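PDB 4C47: inner membrane lipoprotein SadB from Salmonella enterica, which is required for proper surface expression of the trimeric autotransporter adhesin SadA, and may take a direct part in the biogenesis of active SadA. Local coordinates for residues Y72-S78 with L178-G184; I85-I90 with I183-M187; G91-L97 with H109-L115; L123-W129 with L148-S154. One frame throughout, in Å; residues are numbered along the deposited sequence.

All four contacts lie in the globular beta-sandwich domain that follows the long N-terminal helix 8-71, which carries the trimeric coiled coil, with centres 12 to 15 Å apart. Contacts 1 and 4 belong to one antiparallel sheet, ordered 73-75, 180-186, 124-130, 148-153; each pairs an edge strand with an inner one, and backbone bonds such as Lys182 N to Thr128 O (2.8 Å) join them. Contact 3 is a hairpin of the second sheet, and contact 2 spans the two sheets, sharing Ile183 and Gly184 with contact 1. Along the chain, contact 3 closes before contact 4 opens, and both fall between the segments of contacts 1 and 2, so the late strand 180-186 returns to the start of the domain.

Contact 1 (Y72-S78 with L178-G184); sequences YTELDPS and LKYLKIG
Ile183 N donates to Thr73 O over 2.9 Å, and Thr73 N answers with a bond to Ile183 O. Two residues further along, Leu75 and Leu181 exchange the same reciprocal pair, with Leu75 N 2.9 Å from Leu181 O. Between these rungs Glu74 and Lys182 form the non-hydrogen-bonded pair, and the strands run antiparallel at 164°. On the face carrying that pair, Lys182 reaches out fully extended to the Tyr72 ring. Its CE sits 3.3 Å from the Tyr72 ring centroid and only 2° off the normal, a CH-pi contact, while NZ, 4.1 Å from the same centroid, adds a cation-pi component. Strand 73-75 follows helix 8-71 almost at once, and its pairing with 180-186 makes it an outermost strand of one sheet of the beta-sandwich. Tyr180, its CG anti to the backbone N (chi1 -178°), swings its hydroxyl to Glu74 OE2, which lies in the ring plane with the carboxylate nearly perpendicular; the modelled separation is too short to be taken literally. On the opposite face Leu75 CD1 packs 3.7 Å from Leu181 CB, whereas Thr73 OG1 bonds to Ile84 O. Beyond the strand, Pro77 CG meets Leu178 CG at 3.8 Å, the two side chains at about a right angle, and Ser78 N closes an Asx turn on Asp76 OD1 (3.2 Å).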
loop_
_atom_site.group_PDB
_atom_site.type_symbol
_atom_site.label_atom_id
_atom_site.label_comp_id
_atom_site.label_asym_id
_atom_site.label_seq_id
_atom_site.Cartn_x
_atom_site.Cartn_y
_atom_site.Cartn_z
ATOM N N TYR A 72 7.262 5.861 -13.033
ATOM C CA TYR A 72 7.444 6.070 -14.461
ATOM C C TYR A 72 6.253 6.844 -15.009
ATOM O O TYR A 72 5.278 7.076 -14.296
ATOM C CB TYR A 72 7.574 4.727 -15.183
ATOM C CG TYR A 72 6.560 3.692 -14.733
ATOM C CD1 TYR A 72 5.238 3.761 -15.152
ATOM C CD2 TYR A 72 6.924 2.649 -13.889
ATOM C CE1 TYR A 72 4.309 2.828 -14.745
ATOM C CE2 TYR A 72 5.999 1.707 -13.476
ATOM C CZ TYR A 72 4.692 1.802 -13.909
ATOM O OH TYR A 72 3.757 0.875 -13.510
ATOM N N THR A 73 6.335 7.238 -16.274
ATOM C CA THR A 73 5.233 7.926 -16.934
ATOM C C THR A 73 4.758 7.113 -18.136
ATOM O O THR A 73 5.563 6.681 -18.962
ATOM C CB THR A 73 5.640 9.347 -17.374
ATOM O OG1 THR A 73 6.091 10.092 -16.235
ATOM C CG2 THR A 73 4.461 10.069 -18.019
ATOM N N GLU A 74 3.451 6.887 -18.215
ATOM C CA GLU A 74 2.869 6.139 -19.327
ATOM C C GLU A 74 2.008 7.051 -20.194
ATOM O O GLU A 74 1.234 7.858 -19.679
ATOM C CB GLU A 74 2.023 4.969 -18.816
ATOM C CG GLU A 74 2.802 3.866 -18.125
ATOM C CD GLU A 74 1.899 2.760 -17.614
ATOM O OE1 GLU A 74 1.178 2.989 -16.618
ATOM O OE2 GLU A 74 1.908 1.664 -18.214
ATOM N N LEU A 75 2.136 6.906 -21.509
ATOM C CA LEU A 75 1.418 7.764 -22.442
ATOM C C LEU A 75 1.163 7.098 -23.792
ATOM O O LEU A 75 1.816 6.120 -24.160
ATOM C CB LEU A 75 2.164 9.091 -22.631
ATOM C CG LEU A 75 3.645 9.045 -23.020
ATOM C CD1 LEU A 75 3.827 8.973 -24.527
ATOM C CD2 LEU A 75 4.386 10.244 -22.456
ATOM N N ASP A 76 0.186 7.636 -24.515
ATOM C CA ASP A 76 -0.028 7.305 -25.913
ATOM C C ASP A 76 0.569 8.458 -26.706
ATOM O O ASP A 76 -0.029 9.528 -26.790
ATOM C CB ASP A 76 -1.525 7.172 -26.204
ATOM C CG ASP A 76 -1.817 6.707 -27.626
ATOM O OD1 ASP A 76 -0.900 6.725 -28.475
ATOM O OD2 ASP A 76 -2.974 6.327 -27.898
ATOM N N PRO A 77 1.760 8.242 -27.288
ATOM C CA PRO A 77 2.512 9.300 -27.975
ATOM C C PRO A 77 1.778 9.875 -29.183
ATOM O O PRO A 77 2.152 10.936 -29.676
ATOM C CB PRO A 77 3.800 8.586 -28.422
ATOM C CG PRO A 77 3.446 7.139 -28.462
ATOM C CD PRO A 77 2.447 6.942 -27.356
ATOM N N SER A 78 0.744 9.183 -29.647
ATOM C CA SER A 78 -0.035 9.653 -30.783
ATOM C C SER A 78 -1.110 10.640 -30.333
ATOM O O SER A 78 -1.654 11.393 -31.141
ATOM C CB SER A 78 -0.680 8.471 -31.505
ATOM O OG SER A 78 -1.553 7.762 -30.643
ATOM N N LEU A 178 2.387 2.663 -32.930
ATOM C CA LEU A 178 2.983 3.136 -31.687
ATOM C C LEU A 178 1.960 3.883 -30.839
ATOM O O LEU A 178 1.772 5.088 -31.002
ATOM C CB LEU A 178 4.183 4.038 -31.983
ATOM C CG LEU A 178 4.980 4.559 -30.786
ATOM C CD1 LEU A 178 5.623 3.404 -30.039
ATOM C CD2 LEU A 178 6.030 5.562 -31.239
ATOM N N LYS A 179 1.299 3.168 -29.935
ATOM C CA LYS A 179 0.295 3.788 -29.073
ATOM C C LYS A 179 0.576 3.575 -27.588
ATOM O O LYS A 179 -0.260 3.891 -26.742
ATOM C CB LYS A 179 -1.106 3.291 -29.427
ATOM C CG LYS A 179 -1.494 3.567 -30.865
ATOM C CD LYS A 179 -2.979 3.388 -31.091
ATOM C CE LYS A 179 -3.321 3.580 -32.555
ATOM N NZ LYS A 179 -2.763 4.857 -33.080
ATOM N N TYR A 180 1.752 3.040 -27.276
ATOM C CA TYR A 180 2.147 2.862 -25.883
ATOM C C TYR A 180 3.612 3.201 -25.663
ATOM O O TYR A 180 4.500 2.621 -26.292
ATOM C CB TYR A 180 1.874 1.436 -25.396
ATOM C CG TYR A 180 2.238 1.231 -23.942
ATOM C CD1 TYR A 180 1.442 1.749 -22.931
ATOM C CD2 TYR A 180 3.383 0.529 -23.581
ATOM C CE1 TYR A 180 1.768 1.570 -21.601
ATOM C CE2 TYR A 180 3.720 0.347 -22.250
ATOM C CZ TYR A 180 2.907 0.870 -21.266
ATOM O OH TYR A 180 3.232 0.697 -19.942
ATOM N N LEU A 181 3.850 4.146 -24.761
ATOM C CA LEU A 181 5.198 4.501 -24.354
ATOM C C LEU A 181 5.262 4.669 -22.844
ATOM O O LEU A 181 4.502 5.435 -22.256
ATOM C CB LEU A 181 5.667 5.777 -25.056
ATOM C CG LEU A 181 7.074 6.251 -24.689
ATOM C CD1 LEU A 181 8.107 5.170 -24.980
ATOM C CD2 LEU A 181 7.412 7.536 -25.429
ATOM N N LYS A 182 6.172 3.926 -22.231
ATOM C CA LYS A 182 6.425 3.990 -20.806
ATOM C C LYS A 182 7.862 4.448 -20.634
ATOM O O LYS A 182 8.790 3.813 -21.142
ATOM C CB LYS A 182 6.252 2.607 -20.188
ATOM C CG LYS A 182 6.570 2.514 -18.710
ATOM C CD LYS A 182 6.711 1.051 -18.311
ATOM C CE LYS A 182 6.361 0.813 -16.857
ATOM N NZ LYS A 182 6.316 -0.647 -16.542
ATOM N N ILE A 183 8.049 5.554 -19.928
ATOM C CA ILE A 183 9.383 6.114 -19.762
ATOM C C ILE A 183 9.695 6.479 -18.309
ATOM O O ILE A 183 8.910 7.152 -17.637
ATOM C CB ILE A 183 9.608 7.318 -20.703
ATOM C CG1 ILE A 183 11.011 7.897 -20.507
ATOM C CG2 ILE A 183 8.538 8.383 -20.499
ATOM C CD1 ILE A 183 11.381 8.945 -21.529
ATOM N N GLY A 184 10.847 6.014 -17.831
ATOM C CA GLY A 184 11.283 6.279 -16.473
ATOM C C GLY A 184 12.727 6.741 -16.389
ATOM O O GLY A 184 13.485 6.644 -17.357
#

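Contact 2 (I85-I90 with I183-M187); sequences INNGNI and IGIDM
Ile85 faces Ile183 and Ile185 across backbones too far apart for a beta ladder: the nearest CA pairs are Ile85 with Gly184 at 7.0 Å and Asn87 with Ile185 at 7.4 Å, so side chains and one water make the connection. Ile85 divides its two branches between neighbours. Its CD1 lies 3.7 Å from Ile183 CG2, with the two side chains at about a right angle, and its CG2 touches Ile185 CG1 at 3.6 Å. In Asn87, CG between the backbone N and carbonyl carbon (chi1 60°) holds the amide over its own loop. There OD1 accepts from Asn89 N, tilted out of the carbonyl plane, and from Ile90 N, in that plane, at 2.9 Å. ND2 points across, making a weak bond to Met187 SD (3.4 Å) and donating to a water at 2.8 Å that in turn donates to Ile185 O. With OD1 held by two backbone amides, the rotation of the amide is well defined. Met187, bent at chi2 and chi3, slides past Ile90 from the opposite direction, SD 3.6 Å from Ile90 CD1. Asn89 also packs on Ile84 of the second subunit, which places the loop at a subunit interface of the trimer. Successive Asx turns at Asn86 and Asn87 shape the link between strands 82-86 and 91-102, and the isoleucine packing joins the two sheets of a beta-sandwich.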
loop_
_atom_site.group_PDB
_atom_site.type_symbol
_atom_site.label_atom_id
_atom_site.label_comp_id
_atom_site.label_asym_id
_atom_site.label_seq_id
_atom_site.Cartn_x
_atom_site.Cartn_y
_atom_site.Cartn_z
ATOM N N ILE A 85 7.683 13.695 -16.246
ATOM C CA ILE A 85 8.339 12.603 -15.539
ATOM C C ILE A 85 8.859 13.111 -14.198
ATOM O O ILE A 85 9.661 14.043 -14.145
ATOM C CB ILE A 85 9.519 12.019 -16.336
ATOM C CG1 ILE A 85 9.080 11.618 -17.744
ATOM C CG2 ILE A 85 10.110 10.830 -15.600
ATOM C CD1 ILE A 85 10.231 11.145 -18.622
ATOM N N ASN A 86 8.402 12.497 -13.114
ATOM C CA ASN A 86 8.774 12.933 -11.771
ATOM C C ASN A 86 8.875 11.736 -10.835
ATOM O O ASN A 86 7.880 11.057 -10.579
ATOM C CB ASN A 86 7.756 13.957 -11.246
ATOM C CG ASN A 86 8.176 14.592 -9.923
ATOM O OD1 ASN A 86 8.798 13.954 -9.072
ATOM N ND2 ASN A 86 7.824 15.856 -9.746
ATOM N N ASN A 87 10.078 11.483 -10.326
ATOM C CA ASN A 87 10.311 10.341 -9.448
ATOM C C ASN A 87 10.503 10.728 -7.984
ATOM O O ASN A 87 10.900 9.903 -7.159
ATOM C CB ASN A 87 11.504 9.512 -9.937
ATOM C CG ASN A 87 12.801 10.310 -9.984
ATOM O OD1 ASN A 87 12.858 11.463 -9.553
ATOM N ND2 ASN A 87 13.854 9.689 -10.507
ATOM N N GLY A 88 10.230 11.988 -7.669
ATOM C CA GLY A 88 10.380 12.469 -6.310
ATOM C C GLY A 88 11.701 13.178 -6.077
ATOM O O GLY A 88 11.893 13.827 -5.051
ATOM N N ASN A 89 12.617 13.052 -7.032
ATOM C CA ASN A 89 13.925 13.687 -6.924
ATOM C C ASN A 89 14.213 14.596 -8.107
ATOM O O ASN A 89 14.665 15.727 -7.940
ATOM C CB ASN A 89 15.031 12.638 -6.810
ATOM C CG ASN A 89 14.909 11.792 -5.563
ATOM O OD1 ASN A 89 14.251 12.178 -4.598
ATOM N ND2 ASN A 89 15.555 10.630 -5.572
ATOM N N ILE A 90 13.964 14.081 -9.305
ATOM C CA ILE A 90 14.170 14.843 -10.525
ATOM C C ILE A 90 12.848 15.035 -11.260
ATOM O O ILE A 90 12.089 14.086 -11.453
ATOM C CB ILE A 90 15.197 14.154 -11.448
ATOM C CG1 ILE A 90 16.602 14.286 -10.862
ATOM C CG2 ILE A 90 15.164 14.756 -12.838
ATOM C CD1 ILE A 90 17.683 13.707 -11.739
ATOM N N ILE A 183 8.049 5.554 -19.928
ATOM C CA ILE A 183 9.383 6.114 -19.762
ATOM C C ILE A 183 9.695 6.479 -18.309
ATOM O O ILE A 183 8.910 7.152 -17.637
ATOM C CB ILE A 183 9.608 7.318 -20.703
ATOM C CG1 ILE A 183 11.011 7.897 -20.507
ATOM C CG2 ILE A 183 8.538 8.383 -20.499
ATOM C CD1 ILE A 183 11.381 8.945 -21.529
ATOM N N GLY A 184 10.847 6.014 -17.831
ATOM C CA GLY A 184 11.283 6.279 -16.473
ATOM C C GLY A 184 12.727 6.741 -16.389
ATOM O O GLY A 184 13.485 6.644 -17.357
ATOM N N ILE A 185 13.110 7.235 -15.218
ATOM C CA ILE A 185 14.449 7.771 -15.001
ATOM C C ILE A 185 15.359 6.809 -14.239
ATOM O O ILE A 185 15.027 6.361 -13.141
ATOM C CB ILE A 185 14.396 9.097 -14.214
ATOM C CG1 ILE A 185 13.619 10.155 -14.991
ATOM C CG2 ILE A 185 15.801 9.596 -13.915
ATOM C CD1 ILE A 185 14.266 10.531 -16.293
ATOM N N ASP A 186 16.512 6.501 -14.824
ATOM C CA ASP A 186 17.561 5.786 -14.109
ATOM C C ASP A 186 18.503 6.815 -13.493
ATOM O O ASP A 186 18.977 7.724 -14.177
ATOM C CB ASP A 186 18.317 4.842 -15.044
ATOM C CG ASP A 186 19.115 3.788 -14.293
ATOM O OD1 ASP A 186 19.792 4.137 -13.303
ATOM O OD2 ASP A 186 19.059 2.606 -14.693
ATOM N N MET A 187 18.769 6.663 -12.199
ATOM C CA MET A 187 19.447 7.694 -11.421
ATOM C C MET A 187 20.865 7.321 -11.007
ATOM O O MET A 187 21.490 8.030 -10.220
ATOM C CB MET A 187 18.626 8.018 -10.173
ATOM C CG MET A 187 17.248 8.563 -10.477
ATOM S SD MET A 187 17.214 10.358 -10.375
ATOM C CE MET A 187 17.395 10.581 -8.613
HETATM O O HOH W 1 13.364 7.090 -11.296
#

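Contact 3 (G91-L97 with H109-L115); sequences GLAGRIL and HLDLVNL
Arg95 approaches Asp111 side-on and grips a single oxygen: NE and NH2 each stand 3.0 Å from Asp111 OD2, which lies at the guanidinium edge, 3° out of its plane. The carboxylate is turned 53° against that plane; NE meets the anti lone pair of OD2, while NH2 comes from above the carboxylate plane. Placing CG between the backbone N and carbonyl carbon (chi1 60°), with the chain extended to NE, carries the arginine over its cross-strand partner; Trp163 adds a cation-pi contact. Leu97 crosses the aspartate at about a right angle, its CD2 3.8 Å from Asp111 OD2. These strands, 91-102 and 105-114, form an antiparallel beta hairpin within one sheet of the sandwich, and paired backbone bonds, such as Asp111 N to Arg95 O at 2.9 Å, fix the register. Further along the face of Arg95 and Asp111, the methyl of Ala93 touches both Val113 CG1 (3.6 Å) and Leu115 CD2 (3.8 Å), and Ile118 of the third subunit packs on all three. The other face bears Leu92 and Leu112, both of which reach Phe125 of the opposing sheet; Leu112 CD2 comes within 4.1 Å of Gly94 CA.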
loop_
_atom_site.group_PDB
_atom_site.type_symbol
_atom_site.label_atom_id
_atom_site.label_comp_id
_atom_site.label_asym_id
_atom_site.label_seq_id
_atom_site.Cartn_x
_atom_site.Cartn_y
_atom_site.Cartn_z
ATOM N N GLY A 91 12.570 16.274 -11.642
ATOM C CA GLY A 91 11.378 16.590 -12.404
ATOM C C GLY A 91 11.729 17.050 -13.806
ATOM O O GLY A 91 12.547 17.950 -13.995
ATOM N N LEU A 92 11.105 16.420 -14.793
ATOM C CA LEU A 92 11.326 16.741 -16.191
ATOM C C LEU A 92 9.983 16.940 -16.864
ATOM O O LEU A 92 9.022 16.235 -16.559
ATOM C CB LEU A 92 12.066 15.601 -16.898
ATOM C CG LEU A 92 13.456 15.191 -16.405
ATOM C CD1 LEU A 92 13.990 14.049 -17.256
ATOM C CD2 LEU A 92 14.413 16.369 -16.438
ATOM N N ALA A 93 9.905 17.906 -17.771
ATOM C CA ALA A 93 8.742 17.998 -18.648
ATOM C C ALA A 93 9.189 17.646 -20.052
ATOM O O ALA A 93 10.371 17.743 -20.370
ATOM C CB ALA A 93 8.122 19.392 -18.611
ATOM N N GLY A 94 8.248 17.236 -20.892
ATOM C CA GLY A 94 8.572 16.860 -22.252
ATOM C C GLY A 94 7.478 17.253 -23.219
ATOM O O GLY A 94 6.294 17.211 -22.879
ATOM N N ARG A 95 7.873 17.646 -24.425
ATOM C CA ARG A 95 6.909 17.962 -25.473
ATOM C C ARG A 95 7.274 17.231 -26.762
ATOM O O ARG A 95 8.417 17.289 -27.224
ATOM C CB ARG A 95 6.814 19.475 -25.701
ATOM C CG ARG A 95 8.123 20.143 -26.115
ATOM C CD ARG A 95 8.016 21.661 -26.091
ATOM N NE ARG A 95 9.222 22.288 -26.625
ATOM C CZ ARG A 95 9.488 23.588 -26.562
ATOM N NH1 ARG A 95 8.638 24.421 -25.979
ATOM N NH2 ARG A 95 10.615 24.051 -27.081
ATOM N N ILE A 96 6.299 16.527 -27.328
ATOM C CA ILE A 96 6.527 15.738 -28.530
ATOM C C ILE A 96 6.397 16.601 -29.782
ATOM O O ILE A 96 5.334 17.152 -30.064
ATOM C CB ILE A 96 5.557 14.545 -28.616
ATOM C CG1 ILE A 96 5.731 13.630 -27.402
ATOM C CG2 ILE A 96 5.788 13.775 -29.900
ATOM C CD1 ILE A 96 4.895 12.374 -27.460
ATOM N N LEU A 97 7.490 16.720 -30.527
ATOM C CA LEU A 97 7.504 17.522 -31.744
ATOM C C LEU A 97 6.952 16.734 -32.928
ATOM O O LEU A 97 6.116 17.238 -33.679
ATOM C CB LEU A 97 8.921 18.013 -32.045
ATOM C CG LEU A 97 9.611 18.770 -30.909
ATOM C CD1 LEU A 97 11.052 19.089 -31.274
ATOM C CD2 LEU A 97 8.847 20.040 -30.561
ATOM N N HIS A 109 10.935 12.661 -32.093
ATOM C CA HIS A 109 11.682 13.875 -31.807
ATOM C C HIS A 109 10.920 14.658 -30.758
ATOM O O HIS A 109 9.751 14.982 -30.951
ATOM C CB HIS A 109 11.855 14.715 -33.071
ATOM C CG HIS A 109 12.600 14.015 -34.162
ATOM N ND1 HIS A 109 13.963 14.130 -34.322
ATOM C CD2 HIS A 109 12.173 13.182 -35.140
ATOM C CE1 HIS A 109 14.344 13.401 -35.356
ATOM N NE2 HIS A 109 13.278 12.817 -35.871
ATOM N N LEU A 110 11.572 14.947 -29.638
ATOM C CA LEU A 110 10.923 15.704 -28.579
ATOM C C LEU A 110 11.864 16.715 -27.942
ATOM O O LEU A 110 13.054 16.760 -28.251
ATOM C CB LEU A 110 10.360 14.775 -27.502
ATOM C CG LEU A 110 11.333 13.972 -26.646
ATOM C CD1 LEU A 110 10.719 13.661 -25.292
ATOM C CD2 LEU A 110 11.713 12.686 -27.345
ATOM N N ASP A 111 11.312 17.536 -27.056
ATOM C CA ASP A 111 12.116 18.397 -26.203
ATOM C C ASP A 111 11.913 17.969 -24.758
ATOM O O ASP A 111 10.787 17.713 -24.327
ATOM C CB ASP A 111 11.725 19.868 -26.370
ATOM C CG ASP A 111 12.214 20.463 -27.677
ATOM O OD1 ASP A 111 13.259 20.004 -28.186
ATOM O OD2 ASP A 111 11.558 21.394 -28.191
ATOM N N LEU A 112 13.010 17.872 -24.017
ATOM C CA LEU A 112 12.940 17.653 -22.583
ATOM C C LEU A 112 13.408 18.920 -21.885
ATOM O O LEU A 112 14.253 19.649 -22.411
ATOM C CB LEU A 112 13.824 16.474 -22.172
ATOM C CG LEU A 112 13.403 15.071 -22.614
ATOM C CD1 LEU A 112 14.444 14.045 -22.191
ATOM C CD2 LEU A 112 12.041 14.709 -22.043
ATOM N N VAL A 113 12.854 19.186 -20.708
ATOM C CA VAL A 113 13.276 20.336 -19.922
ATOM C C VAL A 113 13.355 20.001 -18.430
ATOM O O VAL A 113 12.461 19.347 -17.868
ATOM C CB VAL A 113 12.360 21.566 -20.156
ATOM C CG1 VAL A 113 10.934 21.288 -19.701
ATOM C CG2 VAL A 113 12.926 22.787 -19.453
ATOM N N ASN A 114 14.454 20.426 -17.814
ATOM C CA ASN A 114 14.683 20.254 -16.385
ATOM C C ASN A 114 13.837 21.241 -15.589
ATOM O O ASN A 114 13.963 22.454 -15.757
ATOM C CB ASN A 114 16.174 20.429 -16.081
ATOM C CG ASN A 114 16.489 20.369 -14.597
ATOM O OD1 ASN A 114 15.700 19.878 -13.793
ATOM N ND2 ASN A 114 17.663 20.871 -14.230
ATOM N N LEU A 115 12.971 20.714 -14.728
ATOM C CA LEU A 115 12.043 21.541 -13.965
ATOM C C LEU A 115 12.697 22.140 -12.728
ATOM O O LEU A 115 12.161 23.066 -12.123
ATOM C CB LEU A 115 10.817 20.722 -13.557
ATOM C CG LEU A 115 9.967 20.170 -14.700
ATOM C CD1 LEU A 115 8.732 19.443 -14.163
ATOM C CD2 LEU A 115 9.577 21.294 -15.654
#

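Contact 4 (L123-W129 with L148-S154); sequences LAFNMTW and LNTKMDS
Over one face of the Trp129 indole sits Leu148 O, 3.2 Å from Trp129 CE3 and offset toward the rim, with Asn149 N beside it. Leu148 CB makes a CH-pi contact with the five-membered ring, 3.9 Å from its centroid, and Thr150 meets the edge, CG2 3.6 Å from Trp129 CZ3. Trp129 NE1 is satisfied by Lys171 O. The Phe125 ring has Met152 SD at 5.4 Å from its centroid, an oblique Met-aromatic contact. On the sheet face that carries Phe125 and Trp129, Met127 CE also packs 3.8 Å from Met152 CB. Ser154 closes the end of the ladder, OG bonding Leu123 O at 2.9 Å. On the other face Lys151, bent at chi3 and chi4, curls NZ onto a lone pair of Asn126 OD1 (3.2 Å), and the same NZ forms a salt bridge with Asp186. The antiparallel pair, at 164°, is thus amphipathic: Trp129, Met127 and Met152 face strand 164-171 and Phe125 faces Leu92 inside the beta-sandwich, while a polar network that probably steadies the lysine charge faces outward.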
loop_
_atom_site.group_PDB
_atom_site.type_symbol
_atom_site.label_atom_id
_atom_site.label_comp_id
_atom_site.label_asym_id
_atom_site.label_seq_id
_atom_site.Cartn_x
_atom_site.Cartn_y
_atom_site.Cartn_z
ATOM N N LEU A 123 21.724 11.653 -17.403
ATOM C CA LEU A 123 20.487 10.939 -17.139
ATOM C C LEU A 123 20.394 9.729 -18.059
ATOM O O LEU A 123 20.850 9.773 -19.202
ATOM C CB LEU A 123 19.281 11.852 -17.374
ATOM C CG LEU A 123 18.846 12.803 -16.256
ATOM C CD1 LEU A 123 17.832 13.806 -16.775
ATOM C CD2 LEU A 123 18.259 12.023 -15.095
ATOM N N ALA A 124 19.810 8.650 -17.553
ATOM C CA ALA A 124 19.517 7.483 -18.372
ATOM C C ALA A 124 18.011 7.236 -18.353
ATOM O O ALA A 124 17.349 7.483 -17.345
ATOM C CB ALA A 124 20.271 6.266 -17.862
ATOM N N PHE A 125 17.468 6.759 -19.466
ATOM C CA PHE A 125 16.027 6.571 -19.562
ATOM C C PHE A 125 15.652 5.111 -19.780
ATOM O O PHE A 125 16.096 4.487 -20.738
ATOM C CB PHE A 125 15.452 7.432 -20.690
ATOM C CG PHE A 125 15.730 8.900 -20.536
ATOM C CD1 PHE A 125 14.888 9.705 -19.784
ATOM C CD2 PHE A 125 16.834 9.477 -21.143
ATOM C CE1 PHE A 125 15.147 11.055 -19.641
ATOM C CE2 PHE A 125 17.097 10.823 -21.004
ATOM C CZ PHE A 125 16.252 11.614 -20.251
ATOM N N ASN A 126 14.836 4.566 -18.886
ATOM C CA ASN A 126 14.264 3.247 -19.117
ATOM C C ASN A 126 13.023 3.400 -19.981
ATOM O O ASN A 126 12.108 4.142 -19.630
ATOM C CB ASN A 126 13.925 2.560 -17.795
ATOM C CG ASN A 126 15.162 2.221 -16.983
ATOM O OD1 ASN A 126 16.232 1.975 -17.538
ATOM N ND2 ASN A 126 15.020 2.203 -15.662
ATOM N N MET A 127 12.997 2.721 -21.123
ATOM C CA MET A 127 11.885 2.881 -22.053
ATOM C C MET A 127 11.276 1.559 -22.500
ATOM O O MET A 127 11.988 0.598 -22.794
ATOM C CB MET A 127 12.311 3.700 -23.273
ATOM C CG MET A 127 12.661 5.140 -22.953
ATOM S SD MET A 127 13.123 6.063 -24.423
ATOM C CE MET A 127 14.383 4.987 -25.104
ATOM N N THR A 128 9.948 1.529 -22.543
ATOM C CA THR A 128 9.202 0.373 -23.025
ATOM C C THR A 128 8.130 0.879 -23.972
ATOM O O THR A 128 7.455 1.850 -23.669
ATOM C CB THR A 128 8.535 -0.384 -21.862
ATOM O OG1 THR A 128 9.532 -0.768 -20.907
ATOM C CG2 THR A 128 7.813 -1.627 -22.373
ATOM N N TRP A 129 7.967 0.239 -25.123
ATOM C CA TRP A 129 7.014 0.758 -26.098
ATOM C C TRP A 129 6.335 -0.323 -26.919
ATOM O O TRP A 129 6.818 -1.453 -27.008
ATOM C CB TRP A 129 7.690 1.763 -27.036
ATOM C CG TRP A 129 8.755 1.163 -27.892
ATOM C CD1 TRP A 129 8.627 0.746 -29.181
ATOM C CD2 TRP A 129 10.113 0.906 -27.519
ATOM N NE1 TRP A 129 9.826 0.244 -29.643
ATOM C CE2 TRP A 129 10.755 0.333 -28.638
ATOM C CE3 TRP A 129 10.854 1.108 -26.348
ATOM C CZ2 TRP A 129 12.095 -0.041 -28.620
ATOM C CZ3 TRP A 129 12.188 0.733 -26.336
ATOM C CH2 TRP A 129 12.791 0.166 -27.462
ATOM N N LEU A 148 8.467 -3.887 -26.404
ATOM C CA LEU A 148 9.888 -3.682 -26.653
ATOM C C LEU A 148 10.492 -2.736 -25.620
ATOM O O LEU A 148 9.859 -1.761 -25.219
ATOM C CB LEU A 148 10.104 -3.148 -28.068
ATOM C CG LEU A 148 9.758 -4.139 -29.179
ATOM C CD1 LEU A 148 8.826 -3.514 -30.201
ATOM C CD2 LEU A 148 11.028 -4.636 -29.843
ATOM N N ASN A 149 11.713 -3.030 -25.184
ATOM C CA ASN A 149 12.349 -2.233 -24.142
ATOM C C ASN A 149 13.819 -1.935 -24.417
ATOM O O ASN A 149 14.497 -2.697 -25.107
ATOM C CB ASN A 149 12.205 -2.914 -22.778
ATOM C CG ASN A 149 13.513 -3.490 -22.270
ATOM O OD1 ASN A 149 13.927 -4.576 -22.677
ATOM N ND2 ASN A 149 14.173 -2.762 -21.374
ATOM N N THR A 150 14.300 -0.820 -23.870
ATOM C CA THR A 150 15.711 -0.459 -23.962
ATOM C C THR A 150 16.071 0.641 -22.968
ATOM O O THR A 150 15.194 1.346 -22.459
ATOM C CB THR A 150 16.098 0.009 -25.382
ATOM O OG1 THR A 150 17.523 -0.036 -25.534
ATOM C CG2 THR A 150 15.604 1.428 -25.637
ATOM N N LYS A 151 17.362 0.780 -22.687
ATOM C CA LYS A 151 17.843 1.858 -21.834
ATOM C C LYS A 151 18.632 2.857 -22.668
ATOM O O LYS A 151 19.651 2.511 -23.264
ATOM C CB LYS A 151 18.725 1.317 -20.707
ATOM C CG LYS A 151 19.080 2.363 -19.657
ATOM C CD LYS A 151 20.332 1.984 -18.882
ATOM C CE LYS A 151 20.178 0.637 -18.199
ATOM N NZ LYS A 151 19.082 0.652 -17.193
ATOM N N MET A 152 18.154 4.094 -22.713
ATOM C CA MET A 152 18.850 5.150 -23.432
ATOM C C MET A 152 19.826 5.878 -22.521
ATOM O O MET A 152 19.420 6.637 -21.637
ATOM C CB MET A 152 17.863 6.151 -24.029
ATOM C CG MET A 152 18.539 7.262 -24.813
ATOM S SD MET A 152 17.411 8.566 -25.331
ATOM C CE MET A 152 18.539 9.647 -26.210
ATOM N N ASP A 153 21.113 5.630 -22.735
ATOM C CA ASP A 153 22.166 6.369 -22.054
ATOM C C ASP A 153 22.376 7.699 -22.761
ATOM O O ASP A 153 22.622 7.736 -23.968
ATOM C CB ASP A 153 23.470 5.569 -22.050
ATOM C CG ASP A 153 23.494 4.497 -20.979
ATOM O OD1 ASP A 153 22.995 4.759 -19.862
ATOM O OD2 ASP A 153 24.010 3.392 -21.253
ATOM N N SER A 154 22.274 8.790 -22.013
ATOM C CA SER A 154 22.490 10.110 -22.586
ATOM C C SER A 154 23.504 10.897 -21.770
ATOM O O SER A 154 23.478 10.880 -20.539
ATOM C CB SER A 154 21.175 10.888 -22.675
ATOM O OG SER A 154 20.919 11.604 -21.483
#